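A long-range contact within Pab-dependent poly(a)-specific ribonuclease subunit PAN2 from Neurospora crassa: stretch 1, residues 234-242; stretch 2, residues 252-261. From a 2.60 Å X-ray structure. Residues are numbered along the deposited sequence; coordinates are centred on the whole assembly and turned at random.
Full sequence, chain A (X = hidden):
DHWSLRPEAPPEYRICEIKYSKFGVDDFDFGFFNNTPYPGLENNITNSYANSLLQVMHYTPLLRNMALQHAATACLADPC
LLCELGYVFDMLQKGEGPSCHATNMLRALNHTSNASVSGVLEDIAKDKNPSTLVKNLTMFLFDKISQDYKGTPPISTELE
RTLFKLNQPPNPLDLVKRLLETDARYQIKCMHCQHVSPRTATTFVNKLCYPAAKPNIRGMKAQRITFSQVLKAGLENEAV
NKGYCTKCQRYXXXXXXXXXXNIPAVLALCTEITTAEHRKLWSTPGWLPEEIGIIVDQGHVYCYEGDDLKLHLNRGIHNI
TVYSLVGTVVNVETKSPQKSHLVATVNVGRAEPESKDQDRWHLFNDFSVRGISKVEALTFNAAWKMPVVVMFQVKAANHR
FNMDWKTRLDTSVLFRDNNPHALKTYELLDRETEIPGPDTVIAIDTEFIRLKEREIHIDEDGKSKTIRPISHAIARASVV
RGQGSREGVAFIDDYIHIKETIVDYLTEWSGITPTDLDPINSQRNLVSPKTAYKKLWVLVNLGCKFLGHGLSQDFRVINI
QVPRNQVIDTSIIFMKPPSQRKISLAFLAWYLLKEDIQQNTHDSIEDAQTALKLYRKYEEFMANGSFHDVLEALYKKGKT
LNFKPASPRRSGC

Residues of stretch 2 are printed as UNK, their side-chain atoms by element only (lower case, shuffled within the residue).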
# COMPACT_ATOMS: atom_id res chain seq x y z
N GLY A 234 -9.76 26.07 -8.56
CA GLY A 234 -8.51 25.32 -8.58
C GLY A 234 -8.25 24.66 -9.92
O GLY A 234 -7.14 24.70 -10.43
N LEU A 235 -9.29 24.03 -10.48
CA LEU A 235 -9.17 23.34 -11.75
C LEU A 235 -8.86 24.30 -12.90
O LEU A 235 -7.99 24.03 -13.73
CB LEU A 235 -10.46 22.57 -12.06
CG LEU A 235 -10.73 21.33 -11.19
CD1 LEU A 235 -12.18 20.91 -11.30
CD2 LEU A 235 -9.82 20.19 -11.61
N GLU A 236 -9.57 25.42 -12.93
CA GLU A 236 -9.40 26.41 -13.99
C GLU A 236 -8.21 27.32 -13.72
O GLU A 236 -7.70 27.38 -12.60
CB GLU A 236 -10.67 27.24 -14.16
CG GLU A 236 -11.89 26.44 -14.58
CD GLU A 236 -13.14 27.28 -14.67
OE1 GLU A 236 -13.16 28.38 -14.08
OE2 GLU A 236 -14.11 26.84 -15.33
N ASN A 237 -7.76 28.03 -14.75
CA ASN A 237 -6.63 28.95 -14.62
C ASN A 237 -6.63 30.01 -15.71
O ASN A 237 -6.22 29.75 -16.85
CB ASN A 237 -5.31 28.17 -14.66
CG ASN A 237 -4.13 29.00 -14.19
OD1 ASN A 237 -4.20 30.23 -14.11
ND2 ASN A 237 -3.02 28.33 -13.89
N GLU A 238 -7.09 31.21 -15.36
CA GLU A 238 -7.03 32.35 -16.27
C GLU A 238 -5.95 33.32 -15.80
O GLU A 238 -5.85 33.62 -14.61
CB GLU A 238 -8.38 33.06 -16.36
CG GLU A 238 -9.49 32.22 -16.98
CD GLU A 238 -10.80 32.97 -17.08
OE1 GLU A 238 -10.89 34.09 -16.53
OE2 GLU A 238 -11.74 32.45 -17.72
N ALA A 239 -5.15 33.82 -16.74
CA ALA A 239 -4.06 34.72 -16.39
C ALA A 239 -3.66 35.60 -17.57
O ALA A 239 -3.93 35.28 -18.73
CB ALA A 239 -2.85 33.92 -15.90
N VAL A 240 -3.00 36.72 -17.27
CA VAL A 240 -2.50 37.63 -18.29
C VAL A 240 -1.03 37.95 -18.04
O VAL A 240 -0.67 38.48 -16.99
CB VAL A 240 -3.30 38.94 -18.33
CG1 VAL A 240 -2.68 39.91 -19.32
CG2 VAL A 240 -4.76 38.67 -18.68
N ASN A 241 -0.18 37.61 -19.00
CA ASN A 241 1.25 37.89 -18.90
C ASN A 241 1.82 38.41 -20.21
O ASN A 241 1.35 38.05 -21.29
CB ASN A 241 2.01 36.64 -18.46
CG ASN A 241 1.59 36.14 -17.09
OD1 ASN A 241 1.97 36.71 -16.07
ND2 ASN A 241 0.80 35.07 -17.07
N LYS A 242 2.84 39.25 -20.11
CA LYS A 242 3.51 39.78 -21.30
C LYS A 242 4.40 38.72 -21.93
O LYS A 242 5.22 38.09 -21.25
CB LYS A 242 4.33 41.02 -20.95
CG LYS A 242 3.50 42.23 -20.55
CD LYS A 242 4.37 43.45 -20.29
CE LYS A 242 3.52 44.66 -19.94
NZ LYS A 242 4.36 45.86 -19.68
N UNK A 252 3.47 41.23 -26.49
CA UNK A 252 2.14 41.72 -26.19
C UNK A 252 1.61 41.11 -24.90
O UNK A 252 2.21 40.19 -24.34
c UNK A 252 1.17 41.41 -27.34
o UNK A 252 1.40 44.13 -28.11
c UNK A 252 1.66 41.83 -28.72
n UNK A 252 1.26 43.62 -30.29
c UNK A 252 1.43 43.30 -29.01
N UNK A 253 0.47 41.62 -24.43
CA UNK A 253 -0.25 40.97 -23.34
C UNK A 253 -0.91 39.70 -23.86
O UNK A 253 -1.64 39.73 -24.85
c UNK A 253 -0.68 43.02 -21.91
n UNK A 253 -1.30 44.19 -21.92
o UNK A 253 0.35 42.83 -21.26
c UNK A 253 -1.29 41.92 -22.74
N UNK A 254 -0.65 38.58 -23.19
CA UNK A 254 -1.17 37.30 -23.64
C UNK A 254 -2.25 36.76 -22.71
O UNK A 254 -2.02 36.61 -21.50
c UNK A 254 0.62 37.15 -26.06
c UNK A 254 1.12 36.68 -24.70
c UNK A 254 2.10 35.53 -24.85
c UNK A 254 -0.04 36.28 -23.78
N UNK A 255 -3.41 36.47 -23.27
CA UNK A 255 -4.52 35.90 -22.50
C UNK A 255 -4.44 34.38 -22.51
O UNK A 255 -4.73 33.72 -23.51
c UNK A 255 -7.04 35.72 -22.38
o UNK A 255 -6.96 35.48 -21.15
o UNK A 255 -8.06 35.47 -23.05
c UNK A 255 -5.86 36.36 -23.07
N UNK A 256 -4.05 33.82 -21.36
CA UNK A 256 -3.83 32.38 -21.23
C UNK A 256 -4.88 31.74 -20.35
O UNK A 256 -4.99 32.04 -19.16
o UNK A 256 -0.13 32.95 -19.39
n UNK A 256 0.83 33.86 -21.20
c UNK A 256 -2.43 32.12 -20.67
c UNK A 256 -1.32 32.78 -21.46
c UNK A 256 -0.15 33.21 -20.59
N UNK A 257 -5.67 30.84 -20.93
CA UNK A 257 -6.72 30.15 -20.19
C UNK A 257 -6.58 28.64 -20.31
O UNK A 257 -6.33 28.12 -21.39
n UNK A 257 -9.81 33.94 -21.31
c UNK A 257 -10.94 34.63 -21.20
n UNK A 257 -12.05 34.04 -20.78
c UNK A 257 -9.69 32.52 -21.00
c UNK A 257 -8.10 30.60 -20.67
c UNK A 257 -8.24 32.10 -20.84
n UNK A 257 -10.95 35.92 -21.51
N UNK A 258 -6.73 27.95 -19.19
CA UNK A 258 -6.63 26.49 -19.18
C UNK A 258 -7.93 25.86 -19.66
O UNK A 258 -8.91 25.79 -18.93
c UNK A 258 -5.04 22.63 -16.33
c UNK A 258 -5.47 24.09 -16.34
c UNK A 258 -6.29 25.99 -17.77
c UNK A 258 -5.99 24.50 -17.71
n UNK A 258 -4.44 22.24 -15.02
N UNK A 259 -7.92 25.40 -20.91
CA UNK A 259 -9.09 24.76 -21.50
C UNK A 259 -9.19 23.32 -21.03
O UNK A 259 -8.35 22.49 -21.36
c UNK A 259 -9.74 27.25 -23.10
c UNK A 259 -8.73 26.21 -23.53
c UNK A 259 -10.35 24.29 -23.62
c UNK A 259 -9.04 24.80 -23.04
N UNK A 260 -10.24 23.02 -20.27
CA UNK A 260 -10.40 21.70 -19.66
C UNK A 260 -11.32 20.80 -20.48
O UNK A 260 -12.46 21.15 -20.77
c UNK A 260 -10.94 21.82 -18.23
c UNK A 260 -10.00 22.68 -17.38
c UNK A 260 -10.47 22.91 -15.97
c UNK A 260 -11.12 20.44 -17.61
N UNK A 261 -10.81 19.63 -20.85
CA UNK A 261 -11.56 18.68 -21.68
C UNK A 261 -12.20 17.59 -20.83
O UNK A 261 -13.41 17.35 -20.93
c UNK A 261 -10.64 18.05 -22.73
c UNK A 261 -8.64 18.95 -23.95
c UNK A 261 -9.98 19.06 -23.63
c UNK A 261 -10.70 20.11 -24.16
c UNK A 261 -8.03 19.87 -24.78
c UNK A 261 -10.10 21.04 -24.99
c UNK A 261 -8.76 20.92 -25.30

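Position 252 carries three side-chain carbons, the third bonded to one oxygen and one nitrogen. Its CB points away from stretch 1, but its backbone O lies 3.3 Å from CA of Lys242, a CA-H...O contact. An amide on a two-carbon stem makes this Gln252.

Position 253 has two side-chain carbons, the second carrying one oxygen and one nitrogen. The oxygen is 3.3 Å from CG of Lys242, and CB is 4.2 Å from CG1 of Val240. The short amide is Asn253.

Position 254 has four carbons, forked at the second. Its backbone makes two hydrogen bonds to one residue: its N to O of Asn241 at 2.8 Å, and N of Asn241 to its O at 3.3 Å. The fork after one methylene identifies Leu254.

Position 255 has two carbons, the second carrying two oxygens. It faces the same side of the sheet as Val240, its bridge partner. A carboxylate on one methylene is Asp255.

Position 256 has three carbons, the third with one oxygen and one nitrogen. The oxygen accepts a hydrogen bond from ND2 of Asn241 at 3.3 Å. The backbone pairs with Ala239 through two hydrogen bonds, each 3.0 Å between N of one residue and O of the other. This is Gln256.

Position 257 has three carbons, a nitrogen, then a carbon with two more nitrogens. That guanidinium is Arg257. Its NH1 forms a salt bridge with OE2 of Glu238 at 3.5 Å, while its NE forms one with OD2 of Asp255 at 2.9 Å.

Position 258 has four carbons in a row ending in nitrogen. Its N donates to O of Asn237 at 3.0 Å, and its CB is 3.9 Å from CB of Asn237. This is Lys258; its NZ is hydrogen-bonded elsewhere in the structure.

Position 259 has four carbons, forked at the first, with one two-carbon arm. It makes no contact with stretch 1. The branching gives Ile259.

Position 260 has the same branching, but points toward stretch 1. Its longer arm ends 3.9 Å from CB of Leu235. This is Ile260.

Position 261 has one carbon and a six-carbon ring, out of reach of stretch 1. It is Phe261.

The contact is an antiparallel strand pair. Backbone hydrogen bonds hold its register, Arg257 links Glu238 and Asp255 on one face, and Asn241 meets Gln256 on the other. Past the bridged residues, Ile260 adds apolar packing against Leu235.

Stretch 2, residues 252-261: QNLDQRKIIF
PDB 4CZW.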